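Local coordinates for lipoprotein (Mycoplasma mycoides subsp. capri, PDB 7ADK) that probably cleaves proteins as a peptidase of the mycoplasma DUF31 family, in the chymotrypsin-like PA clan, at residues F443-N448 with V543-A548; I428-D433 with K835-F840. All blocks are in the same frame, centred on the assembly; numbering follows the deposited sequence.

Interaction 1: residues F443-N448 with V543-A548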
loop_
_atom_site.group_PDB
_atom_site.type_symbol
_atom_site.label_atom_id
_atom_site.label_comp_id
_atom_site.label_asym_id
_atom_site.label_seq_id
_atom_site.Cartn_x
_atom_site.Cartn_y
_atom_site.Cartn_z
ATOM N N PHE B 443 -1.456 -34.056 -1.697
ATOM C CA PHE B 443 -2.188 -33.123 -0.836
ATOM C C PHE B 443 -3.485 -32.647 -1.481
ATOM O O PHE B 443 -3.563 -32.524 -2.698
ATOM C CB PHE B 443 -1.309 -31.918 -0.504
ATOM C CG PHE B 443 -0.197 -32.209 0.475
ATOM C CD1 PHE B 443 0.993 -32.805 0.046
ATOM C CD2 PHE B 443 -0.362 -31.884 1.824
ATOM C CE1 PHE B 443 2.032 -33.038 0.950
ATOM C CE2 PHE B 443 0.679 -32.108 2.734
ATOM C CZ PHE B 443 1.877 -32.675 2.291
ATOM N N TYR B 444 -4.487 -32.354 -0.652
ATOM C CA TYR B 444 -5.819 -31.914 -1.039
ATOM C C TYR B 444 -6.123 -30.561 -0.426
ATOM O O TYR B 444 -5.874 -30.317 0.758
ATOM C CB TYR B 444 -6.875 -32.950 -0.661
ATOM C CG TYR B 444 -6.580 -34.317 -1.213
ATOM C CD1 TYR B 444 -5.676 -35.152 -0.546
ATOM C CD2 TYR B 444 -7.122 -34.714 -2.442
ATOM C CE1 TYR B 444 -5.236 -36.336 -1.149
ATOM C CE2 TYR B 444 -6.712 -35.923 -3.020
ATOM C CZ TYR B 444 -5.733 -36.710 -2.405
ATOM O OH TYR B 444 -5.226 -37.782 -3.054
ATOM N N PHE B 445 -6.604 -29.657 -1.269
ATOM C CA PHE B 445 -6.822 -28.254 -0.961
ATOM C C PHE B 445 -8.301 -27.876 -1.163
ATOM O O PHE B 445 -8.855 -28.127 -2.218
ATOM C CB PHE B 445 -5.914 -27.406 -1.849
ATOM C CG PHE B 445 -4.415 -27.538 -1.582
ATOM C CD1 PHE B 445 -3.649 -28.577 -2.141
ATOM C CD2 PHE B 445 -3.777 -26.566 -0.788
ATOM C CE1 PHE B 445 -2.271 -28.662 -1.878
ATOM C CE2 PHE B 445 -2.395 -26.630 -0.546
ATOM C CZ PHE B 445 -1.644 -27.681 -1.084
ATOM N N GLY B 446 -8.938 -27.288 -0.150
ATOM C CA GLY B 446 -10.272 -26.734 -0.247
ATOM C C GLY B 446 -10.238 -25.370 -0.899
ATOM O O GLY B 446 -9.387 -24.539 -0.612
ATOM N N THR B 447 -11.144 -25.114 -1.822
ATOM C CA THR B 447 -11.259 -23.861 -2.567
ATOM C C THR B 447 -12.716 -23.693 -2.985
ATOM O O THR B 447 -13.580 -24.420 -2.483
ATOM C CB THR B 447 -10.257 -23.846 -3.750
ATOM O OG1 THR B 447 -10.208 -22.565 -4.304
ATOM C CG2 THR B 447 -10.574 -24.835 -4.869
ATOM N N ASN B 448 -13.023 -22.803 -3.919
ATOM C CA ASN B 448 -14.345 -22.712 -4.527
ATOM C C ASN B 448 -14.364 -23.029 -6.026
ATOM O O ASN B 448 -13.358 -22.997 -6.720
ATOM C CB ASN B 448 -15.019 -21.410 -4.139
ATOM C CG ASN B 448 -14.370 -20.217 -4.740
ATOM O OD1 ASN B 448 -13.173 -20.032 -4.691
ATOM N ND2 ASN B 448 -15.144 -19.380 -5.356
ATOM N N VAL B 543 -9.211 -29.597 -4.651
ATOM C CA VAL B 543 -8.135 -29.794 -5.623
ATOM C C VAL B 543 -7.024 -30.661 -5.044
ATOM O O VAL B 543 -6.510 -30.406 -3.964
ATOM C CB VAL B 543 -7.562 -28.436 -6.076
ATOM C CG1 VAL B 543 -6.306 -28.591 -6.949
ATOM C CG2 VAL B 543 -8.627 -27.655 -6.847
ATOM N N GLU B 544 -6.619 -31.676 -5.782
ATOM C CA GLU B 544 -5.462 -32.519 -5.499
ATOM C C GLU B 544 -4.205 -31.953 -6.167
ATOM O O GLU B 544 -4.232 -31.568 -7.335
ATOM C CB GLU B 544 -5.784 -33.934 -5.978
ATOM C CG GLU B 544 -4.661 -34.953 -5.776
ATOM C CD GLU B 544 -5.011 -36.318 -6.387
ATOM O OE1 GLU B 544 -4.782 -36.497 -7.601
ATOM O OE2 GLU B 544 -5.456 -37.226 -5.648
ATOM N N VAL B 545 -3.099 -31.934 -5.431
ATOM C CA VAL B 545 -1.766 -31.639 -5.943
ATOM C C VAL B 545 -0.808 -32.763 -5.557
ATOM O O VAL B 545 -0.614 -33.050 -4.375
ATOM C CB VAL B 545 -1.280 -30.269 -5.455
ATOM C CG1 VAL B 545 0.058 -29.933 -6.078
ATOM C CG2 VAL B 545 -2.236 -29.134 -5.796
ATOM N N ASP B 546 -0.189 -33.409 -6.545
ATOM C CA ASP B 546 0.755 -34.514 -6.341
ATOM C C ASP B 546 2.198 -34.040 -6.542
ATOM O O ASP B 546 2.727 -34.034 -7.653
ATOM C CB ASP B 546 0.354 -35.690 -7.244
ATOM C CG ASP B 546 1.119 -36.996 -6.976
ATOM O OD1 ASP B 546 2.153 -36.992 -6.286
ATOM O OD2 ASP B 546 0.619 -38.050 -7.427
ATOM N N PHE B 547 2.840 -33.578 -5.457
ATOM C CA PHE B 547 4.176 -32.984 -5.548
ATOM C C PHE B 547 5.267 -33.990 -5.951
ATOM O O PHE B 547 6.269 -33.589 -6.540
ATOM C CB PHE B 547 4.545 -32.316 -4.225
ATOM C CG PHE B 547 3.696 -31.115 -3.876
ATOM C CD1 PHE B 547 3.818 -29.941 -4.650
ATOM C CD2 PHE B 547 2.799 -31.166 -2.802
ATOM C CE1 PHE B 547 3.031 -28.819 -4.338
ATOM C CE2 PHE B 547 2.019 -30.037 -2.482
ATOM C CZ PHE B 547 2.138 -28.873 -3.260
ATOM N N ALA B 548 5.065 -35.299 -5.731
ATOM C CA ALA B 548 5.987 -36.338 -6.192
ATOM C C ALA B 548 6.031 -36.473 -7.727
ATOM O O ALA B 548 6.956 -37.088 -8.266
ATOM C CB ALA B 548 5.624 -37.662 -5.543
#

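Interaction 2: residues I428-D433 with K835-F840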
loop_
_atom_site.group_PDB
_atom_site.type_symbol
_atom_site.label_atom_id
_atom_site.label_comp_id
_atom_site.label_asym_id
_atom_site.label_seq_id
_atom_site.Cartn_x
_atom_site.Cartn_y
_atom_site.Cartn_z
ATOM N N ILE B 428 -4.966 -25.876 2.772
ATOM C CA ILE B 428 -4.599 -27.277 2.919
ATOM C C ILE B 428 -5.621 -27.934 3.862
ATOM O O ILE B 428 -5.829 -27.460 4.980
ATOM C CB ILE B 428 -3.125 -27.351 3.373
ATOM C CG1 ILE B 428 -2.475 -28.688 3.012
ATOM C CG2 ILE B 428 -2.889 -27.007 4.852
ATOM C CD1 ILE B 428 -0.945 -28.549 3.018
ATOM N N MET B 429 -6.285 -29.006 3.424
ATOM C CA MET B 429 -7.232 -29.725 4.270
ATOM C C MET B 429 -6.791 -31.147 4.592
ATOM O O MET B 429 -6.998 -31.603 5.708
ATOM C CB MET B 429 -8.646 -29.644 3.699
ATOM C CG MET B 429 -8.948 -30.543 2.501
ATOM S SD MET B 429 -10.707 -30.899 2.288
ATOM C CE MET B 429 -11.242 -29.324 1.634
ATOM N N ASP B 430 -6.144 -31.852 3.669
ATOM C CA ASP B 430 -5.888 -33.283 3.811
ATOM C C ASP B 430 -4.648 -33.737 3.024
ATOM O O ASP B 430 -4.155 -33.032 2.142
ATOM C CB ASP B 430 -7.163 -34.036 3.398
ATOM C CG ASP B 430 -7.212 -35.502 3.797
ATOM O OD1 ASP B 430 -6.473 -35.904 4.704
ATOM O OD2 ASP B 430 -7.999 -36.267 3.199
ATOM N N TYR B 431 -4.152 -34.933 3.330
ATOM C CA TYR B 431 -3.183 -35.663 2.519
ATOM C C TYR B 431 -3.434 -37.173 2.559
ATOM O O TYR B 431 -3.789 -37.732 3.590
ATOM C CB TYR B 431 -1.745 -35.316 2.912
ATOM C CG TYR B 431 -1.337 -35.523 4.358
ATOM C CD1 TYR B 431 -0.987 -36.797 4.838
ATOM C CD2 TYR B 431 -1.234 -34.408 5.204
ATOM C CE1 TYR B 431 -0.512 -36.947 6.150
ATOM C CE2 TYR B 431 -0.774 -34.550 6.518
ATOM C CZ TYR B 431 -0.402 -35.820 6.989
ATOM O OH TYR B 431 0.025 -35.950 8.264
ATOM N N LEU B 432 -3.203 -37.839 1.432
ATOM C CA LEU B 432 -3.283 -39.290 1.317
ATOM C C LEU B 432 -2.126 -39.900 2.106
ATOM O O LEU B 432 -0.998 -39.434 1.986
ATOM C CB LEU B 432 -3.249 -39.642 -0.175
ATOM C CG LEU B 432 -3.307 -41.128 -0.524
ATOM C CD1 LEU B 432 -4.631 -41.772 -0.151
ATOM C CD2 LEU B 432 -3.120 -41.288 -2.019
ATOM N N ASP B 433 -2.381 -40.901 2.939
ATOM C CA ASP B 433 -1.400 -41.406 3.899
ATOM C C ASP B 433 -0.966 -42.847 3.582
ATOM O O ASP B 433 -1.600 -43.812 4.009
ATOM C CB ASP B 433 -1.954 -41.197 5.317
ATOM C CG ASP B 433 -0.915 -41.457 6.408
ATOM O OD1 ASP B 433 0.185 -41.938 6.094
ATOM O OD2 ASP B 433 -1.181 -41.131 7.582
ATOM N N LYS B 835 -7.170 -47.287 1.428
ATOM C CA LYS B 835 -6.092 -46.429 1.975
ATOM C C LYS B 835 -6.559 -45.462 3.082
ATOM O O LYS B 835 -7.746 -45.209 3.233
ATOM C CB LYS B 835 -5.360 -45.702 0.826
ATOM C CG LYS B 835 -4.779 -46.617 -0.264
ATOM C CD LYS B 835 -3.807 -47.670 0.263
ATOM C CE LYS B 835 -3.271 -48.616 -0.797
ATOM N NZ LYS B 835 -2.396 -48.056 -1.753
ATOM N N LYS B 836 -5.624 -44.915 3.857
ATOM C CA LYS B 836 -5.823 -43.924 4.936
ATOM C C LYS B 836 -5.600 -42.479 4.456
ATOM O O LYS B 836 -5.023 -42.249 3.398
ATOM C CB LYS B 836 -4.900 -44.255 6.120
ATOM C CG LYS B 836 -5.225 -45.603 6.781
ATOM C CD LYS B 836 -4.252 -45.929 7.923
ATOM C CE LYS B 836 -4.596 -47.224 8.677
ATOM N NZ LYS B 836 -4.376 -48.429 7.861
ATOM N N SER B 837 -6.036 -41.493 5.239
ATOM C CA SER B 837 -5.898 -40.054 4.964
ATOM C C SER B 837 -5.692 -39.275 6.263
ATOM O O SER B 837 -6.071 -39.776 7.317
ATOM C CB SER B 837 -7.159 -39.531 4.280
ATOM O OG SER B 837 -6.843 -38.716 3.192
ATOM N N ALA B 838 -5.174 -38.050 6.246
ATOM C CA ALA B 838 -5.015 -37.258 7.466
ATOM C C ALA B 838 -6.355 -36.907 8.163
ATOM O O ALA B 838 -6.419 -36.913 9.391
ATOM C CB ALA B 838 -4.198 -36.013 7.144
ATOM N N LEU B 839 -7.431 -36.647 7.412
ATOM C CA LEU B 839 -8.801 -36.535 7.942
ATOM C C LEU B 839 -9.484 -37.883 8.233
ATOM O O LEU B 839 -10.409 -37.940 9.034
ATOM C CB LEU B 839 -9.683 -35.748 6.957
ATOM C CG LEU B 839 -9.415 -34.246 6.864
ATOM C CD1 LEU B 839 -10.340 -33.638 5.827
ATOM C CD2 LEU B 839 -9.668 -33.528 8.171
ATOM N N PHE B 840 -9.055 -38.959 7.585
ATOM C CA PHE B 840 -9.721 -40.259 7.546
ATOM C C PHE B 840 -8.741 -41.371 7.936
ATOM O O PHE B 840 -8.392 -42.235 7.138
ATOM C CB PHE B 840 -10.399 -40.452 6.177
ATOM C CG PHE B 840 -11.469 -39.419 5.862
ATOM C CD1 PHE B 840 -12.739 -39.536 6.446
ATOM C CD2 PHE B 840 -11.202 -38.324 5.021
ATOM C CE1 PHE B 840 -13.718 -38.556 6.217
ATOM C CE2 PHE B 840 -12.187 -37.352 4.790
ATOM C CZ PHE B 840 -13.443 -37.461 5.391
#

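Interaction 1: residues F443-N448 with V543-A548
Strands 443-447 and 543-546 run antiparallel, with axes at 149° and 4.7 Å apart at their closest. Two hydrogen-bonded pairs, Phe-443 with Val-545 and Phe-445 with Val-543, flank the non-hydrogen-bonded pair Tyr-444 and Glu-544. In the first, Phe-443 N meets Val-545 O at 3.0 Å almost perfectly straight, and Val-545 N returns to Phe-443 O at 2.8 Å, nearly along the C=O axis. Phe-445 N to Val-543 O spans 2.8 Å, with the reverse bond completing the ladder. Side chains therefore alternate between the two faces of the sheet. Phe-443, Phe-445, Val-543 and Val-545 share one face, where apolar residues suit the buried core. The Phe-443 ring places CD1 3.7 Å from Phe-547 CD2, approaching the edge of the Phe-547 ring near its plane, and both rings pack on Ile-579 of helix 575-582. Phe-445 brings CE1 to 3.9 Å from Val-545 CG2, the valine methyl that stands beside its own backbone N. On the other face Tyr-444 and Glu-544 lie side by side and point the same way. The glutamate sets CG anti to its backbone N (chi1 179°) and stays extended, so that its CB and CG run along the CE2 side of the tyrosine ring. The ring and carboxylate planes differ by 64°, and Tyr-444 OH donates to the anti lone pair of Glu-544 OE2 at 2.7 Å. Tyr-832 OH is hydrogen-bonded to that same oxygen, so a buried carboxylate is gripped by two phenols, which would probably help it keep its negative charge.

Interaction 2: residues I428-D433 with K835-F840
Asp-430 and Tyr-431 receive neighbouring parts of the turn formed by Ser-837 to Phe-840: its N-H and hydroxyl donors at the carboxylate, its alanine methyl at the ring. Asp-430 carries CG anti to its backbone N (chi1 -166°), which lets the carboxylate end meet the turn. OD1 accepts the backbone Leu-839 N at 3.0 Å, and OD2 accepts Ser-837 OG at 2.7 Å, both donors well out of the carboxylate plane, one over each of its faces. Tyr-824 OH also bonds to OD2, and Tyr-431 N makes a weak bond back to OD1, so this buried acid is held on several sides and its rotation is fixed. Aspartate, its carboxylate one carbon from the main chain, stays close to the strand while serving a main-chain N-H and a hydroxyl at once. The branch of Leu-839 follows on the side from which its own N comes, with CD1 4.0 Å from Asp-430 CB. Tyr-431 adopts the crowded rotamer, CG between the backbone N and the carbonyl carbon (chi1 56°), and its ring turns one face to Ala-838. The alanine methyl sits squarely over it, CB 3.6 Å from the ring centroid and only 6° off the normal, a CH-pi contact suited to a small side chain. The same residue's N donates to Tyr-431 O at 3.0 Å. Asp-433 N reaches Lys-836 O at 3.0 Å. Met-429 and Asp-430, both opposite Tyr-444, form a classic beta bulge, and Leu-432 faces Ser-837 as a non-hydrogen-bonded pair: a short, weakly bonded C-terminal strand added antiparallel to strand 421-433 just past its bulge.

In the fold
Strands 421-433 and 442-447 follow one another in the chain and pair antiparallel, so interactions 1 and 2, with centres about 11 Å apart, belong to one antiparallel sheet. Tyr-444 joins them: its N lies 2.9 Å from Asp-430 O and its O 3.0 Å from Met-429 N, probable hydrogen bonds across the bulge. Phe-443 CD2 also packs 3.6 Å from Ile-428 CD1. Strand 442-447 thus stands between strands 421-433 and 541-546. At the end of segment 443-448, Asn-448 bonds Asp-539 and touches Ser-759; in a PA-clan peptidase this probably places interaction 1 beside the active site, with His-450, Asp-539 and Ser-759 consistent with a catalytic triad by analogy, their roles inferred.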